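Local coordinates for Mgp-operon protein 3 (Mycoplasma pneumoniae, PDB 6RJ1) that is a cell-adhesion protein of a human pathogen, probably helping the bacterium attach to host cells together with the adhesin P1, at residues 612-616 and 745-750; 767-771 and 844-849. Residues are numbered along the deposited sequence.

Overall arrangement
One long connection, the chain between strands 723-732 and 779-786, supplies a segment to both contacts. Its earlier part, 745-750, lies against 612-616, the turn and second strand of a small β-hairpin, in contact 1; its later part, 767-771, runs beside the linker 844-849 in contact 2. The contacts follow one another along the chain, with centres 32 Å apart and nearest atoms about 16 Å apart, so they do not touch. Contact 1 is peripheral, 34 Å from the chain centre, and has no hydrogen bond between its segments. Contact 2, at 17 Å, is partly buried, held by two direct hydrogen bonds and a water bridge, and sits where two successive antiparallel sheets are joined.

Contact 1 of 2, residues 612-616 and 745-750; sequences LDTFA and EAGNRR
The segment 612-616 leaves a tight turn and becomes a short, weakly bonded strand at about T614-A616, while 745-750 is an irregular loop running antiparallel to it. The CA register is D613-R749 5.9 Å, T614-G747 4.4 Å and A616-A746 5.2 Å. L612 (phi/psi 48/-76) lies in the turn. At D613 (-149/28) the carbonyl O stands 3.0 Å from N748 O, two acceptors that cannot bond, and OD1 is 3.9 Å from R749 CA. T614 (-139/114, chi1 t) brings OG1 to 3.0 Å from G747 CA. G747 has phi/psi 112/11, where a CB would jam against the preceding carbonyl O, so the loop conformation itself calls for glycine. The strand is one arm of a two-stranded β-hairpin with 609-611, closed by backbone hydrogen bonding between A616 and F609; the loop packs on it without extending the sheet, and no hydrogen bond joins the two segments. F615 (-89/168) makes the largest single contribution, 105 Å² of the 375 Å² buried in all. With chi1 p and chi2 79°, its ring is bordered by the loop: CE1 is 3.4 Å from E745 O, CD1 is 4.2 Å from A746 CB, and CE2 meets R750 CA at 3.7 Å, near the ring plane at its edge. F615 O lies 3.2 Å from G747 N, but the angle is too poor for a hydrogen bond. A616 (-159/147) places CA 4.1 Å from A746 CB, and its methyl group packs on L585 and F679.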
# COMPACT_ATOMS: atom_id res chain seq x y z
N LEU A 612 -4.57 -26.29 -28.65
CA LEU A 612 -5.48 -27.37 -29.10
C LEU A 612 -6.91 -27.30 -28.43
O LEU A 612 -7.86 -26.87 -29.10
CB LEU A 612 -4.87 -28.82 -29.06
CG LEU A 612 -4.16 -29.49 -27.82
CD1 LEU A 612 -2.86 -28.81 -27.36
CD2 LEU A 612 -5.10 -30.00 -26.74
N ASP A 613 -7.06 -27.70 -27.15
CA ASP A 613 -8.31 -27.70 -26.37
C ASP A 613 -7.99 -27.47 -24.86
O ASP A 613 -8.73 -27.92 -23.97
CB ASP A 613 -9.09 -29.02 -26.60
CG ASP A 613 -10.60 -28.88 -26.58
OD1 ASP A 613 -11.14 -28.30 -25.60
OD2 ASP A 613 -11.25 -29.36 -27.54
N THR A 614 -6.87 -26.77 -24.60
CA THR A 614 -6.36 -26.39 -23.29
C THR A 614 -5.84 -24.96 -23.36
O THR A 614 -4.87 -24.69 -24.08
CB THR A 614 -5.36 -27.43 -22.70
OG1 THR A 614 -4.61 -26.82 -21.65
CG2 THR A 614 -4.39 -28.01 -23.73
N PHE A 615 -6.50 -24.05 -22.65
CA PHE A 615 -6.13 -22.64 -22.63
C PHE A 615 -5.12 -22.30 -21.54
O PHE A 615 -4.84 -23.12 -20.67
CB PHE A 615 -7.37 -21.72 -22.55
CG PHE A 615 -8.36 -22.00 -21.44
CD1 PHE A 615 -8.11 -21.56 -20.14
CD2 PHE A 615 -9.56 -22.64 -21.70
CE1 PHE A 615 -9.03 -21.81 -19.11
CE2 PHE A 615 -10.49 -22.89 -20.67
CZ PHE A 615 -10.21 -22.47 -19.38
N ALA A 616 -4.54 -21.09 -21.63
CA ALA A 616 -3.59 -20.48 -20.70
C ALA A 616 -3.67 -18.98 -20.93
O ALA A 616 -3.93 -18.53 -22.06
CB ALA A 616 -2.18 -20.99 -20.96
N GLU A 745 -9.47 -21.92 -13.72
CA GLU A 745 -8.33 -22.83 -13.84
C GLU A 745 -7.99 -23.09 -15.30
O GLU A 745 -8.88 -23.39 -16.09
CB GLU A 745 -8.53 -24.14 -13.04
CG GLU A 745 -9.97 -24.59 -12.84
CD GLU A 745 -10.23 -25.41 -11.59
OE1 GLU A 745 -10.90 -26.46 -11.69
OE2 GLU A 745 -9.77 -25.00 -10.50
N ALA A 746 -6.70 -22.92 -15.65
CA ALA A 746 -6.21 -23.10 -17.02
C ALA A 746 -5.79 -24.54 -17.29
O ALA A 746 -5.12 -25.16 -16.47
CB ALA A 746 -5.05 -22.15 -17.29
N GLY A 747 -6.20 -25.04 -18.46
CA GLY A 747 -5.90 -26.39 -18.93
C GLY A 747 -7.09 -27.33 -19.01
O GLY A 747 -6.90 -28.53 -19.21
N ASN A 748 -8.31 -26.78 -18.88
CA ASN A 748 -9.57 -27.54 -18.88
C ASN A 748 -10.05 -27.96 -20.29
O ASN A 748 -9.26 -28.51 -21.07
CB ASN A 748 -10.67 -26.78 -18.10
CG ASN A 748 -10.45 -26.67 -16.60
OD1 ASN A 748 -10.79 -25.66 -15.99
ND2 ASN A 748 -9.91 -27.71 -15.97
N ARG A 749 -11.34 -27.74 -20.58
CA ARG A 749 -12.03 -28.14 -21.82
C ARG A 749 -12.98 -27.02 -22.34
O ARG A 749 -14.05 -27.33 -22.88
CB ARG A 749 -12.80 -29.46 -21.56
CG ARG A 749 -13.68 -29.43 -20.30
CD ARG A 749 -14.15 -30.80 -19.86
NE ARG A 749 -13.13 -31.55 -19.14
CZ ARG A 749 -12.52 -32.64 -19.59
NH1 ARG A 749 -12.84 -33.14 -20.79
NH2 ARG A 749 -11.60 -33.25 -18.86
N ARG A 750 -12.56 -25.73 -22.19
CA ARG A 750 -13.29 -24.49 -22.54
C ARG A 750 -14.46 -24.21 -21.57
O ARG A 750 -14.60 -23.08 -21.10
CB ARG A 750 -13.74 -24.45 -24.03
CG ARG A 750 -14.37 -23.12 -24.47
CD ARG A 750 -15.07 -23.22 -25.82
NE ARG A 750 -15.94 -22.06 -26.06
CZ ARG A 750 -16.59 -21.83 -27.20
NH1 ARG A 750 -17.36 -20.75 -27.32
NH2 ARG A 750 -16.47 -22.66 -28.22

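Contact 2 of 2, residues 767-771 and 844-849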
# COMPACT_ATOMS: atom_id res chain seq x y z
N ALA A 767 -14.62 -13.97 0.50
CA ALA A 767 -13.72 -13.47 1.54
C ALA A 767 -14.49 -12.95 2.75
O ALA A 767 -15.55 -12.33 2.60
CB ALA A 767 -12.84 -12.37 0.97
N THR A 768 -13.95 -13.20 3.95
CA THR A 768 -14.56 -12.78 5.22
C THR A 768 -13.55 -11.98 6.06
O THR A 768 -13.72 -11.86 7.27
CB THR A 768 -15.10 -14.00 5.99
OG1 THR A 768 -14.07 -14.99 6.10
CG2 THR A 768 -16.35 -14.60 5.34
N ASP A 769 -12.50 -11.44 5.42
CA ASP A 769 -11.42 -10.71 6.08
C ASP A 769 -11.60 -9.17 6.07
O ASP A 769 -10.63 -8.42 6.28
CB ASP A 769 -10.06 -11.12 5.48
CG ASP A 769 -9.85 -10.81 4.00
OD1 ASP A 769 -10.85 -10.63 3.27
OD2 ASP A 769 -8.68 -10.77 3.57
N GLY A 770 -12.84 -8.74 5.89
CA GLY A 770 -13.20 -7.32 5.92
C GLY A 770 -13.25 -6.60 4.60
O GLY A 770 -13.37 -5.37 4.59
N PHE A 771 -13.18 -7.33 3.47
CA PHE A 771 -13.22 -6.73 2.14
C PHE A 771 -14.28 -7.37 1.27
O PHE A 771 -14.34 -8.59 1.19
CB PHE A 771 -11.86 -6.85 1.45
CG PHE A 771 -10.70 -6.18 2.15
CD1 PHE A 771 -10.49 -4.81 2.02
CD2 PHE A 771 -9.78 -6.92 2.87
CE1 PHE A 771 -9.39 -4.20 2.63
CE2 PHE A 771 -8.68 -6.31 3.48
CZ PHE A 771 -8.49 -4.95 3.34
N SER A 844 -8.82 -16.20 8.81
CA SER A 844 -9.32 -15.63 7.56
C SER A 844 -10.66 -14.93 7.82
O SER A 844 -11.15 -14.20 6.97
CB SER A 844 -9.50 -16.73 6.51
OG SER A 844 -8.27 -17.29 6.10
N ALA A 845 -11.25 -15.19 9.00
CA ALA A 845 -12.52 -14.62 9.44
C ALA A 845 -12.31 -13.27 10.13
O ALA A 845 -13.28 -12.52 10.31
CB ALA A 845 -13.22 -15.59 10.40
N VAL A 846 -11.05 -12.96 10.50
CA VAL A 846 -10.60 -11.72 11.15
C VAL A 846 -10.53 -10.58 10.13
O VAL A 846 -9.91 -10.73 9.08
CB VAL A 846 -9.23 -11.92 11.86
CG1 VAL A 846 -8.74 -10.65 12.52
CG2 VAL A 846 -9.28 -13.07 12.87
N ASP A 847 -11.13 -9.42 10.48
CA ASP A 847 -11.12 -8.19 9.67
C ASP A 847 -9.75 -7.55 9.79
O ASP A 847 -9.41 -7.01 10.85
CB ASP A 847 -12.21 -7.21 10.16
CG ASP A 847 -12.58 -6.12 9.19
OD1 ASP A 847 -11.68 -5.62 8.47
OD2 ASP A 847 -13.77 -5.76 9.14
N LEU A 848 -8.95 -7.62 8.72
CA LEU A 848 -7.59 -7.08 8.72
C LEU A 848 -7.53 -5.53 8.76
O LEU A 848 -6.47 -4.98 9.07
CB LEU A 848 -6.76 -7.63 7.55
CG LEU A 848 -6.50 -9.13 7.53
CD1 LEU A 848 -5.79 -9.55 6.24
CD2 LEU A 848 -5.70 -9.59 8.77
N THR A 849 -8.65 -4.85 8.46
CA THR A 849 -8.71 -3.38 8.48
C THR A 849 -8.91 -2.84 9.90
O THR A 849 -8.76 -1.64 10.12
CB THR A 849 -9.84 -2.85 7.55
OG1 THR A 849 -11.12 -3.01 8.17
CG2 THR A 849 -9.83 -3.49 6.17
O HOH W 1 -11.51 -14.55 3.83
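An Asx turn in the linker between strands 834-838 and 851-857 shapes one side of this contact: D847 OD1 accepts from T849 N (3.1 Å), which defines the turn, and also from T849 OG1 (2.7 Å). The linker joins two successive antiparallel sheets, an arrangement consistent with neighbouring blades of a β-propeller. Segment 767-771 runs alongside in the same direction, with the CA atoms of T768 and A845 5.0 Å apart and those of G770 and D847 4.4 Å apart. L848 N donates to D769 O (3.1 Å, 157°), which also takes a CA-H...O contact from D847 CA (3.4 Å); a second runs the other way, from D769 CA to V846 O (3.4 Å). At the other end S844 O accepts from T768 OG1 (3.1 Å) and from water 1 (3.2 Å), which in turn accepts from T768 N (2.8 Å). F771 CZ rests 3.5 Å from T849 CG2. D769 OD2 forms a salt bridge with R806, while V846 and L848 pack on F867 of strand 862-868. At G770 (phi/psi 95/11) a CB would be jammed against the D769 carbonyl O and sit 2.0 Å from D847 OD1. Both direct bonds end on main-chain carbonyls, but one donor is the T768 hydroxyl, so the contact combines main-chain and side-chain chemistry.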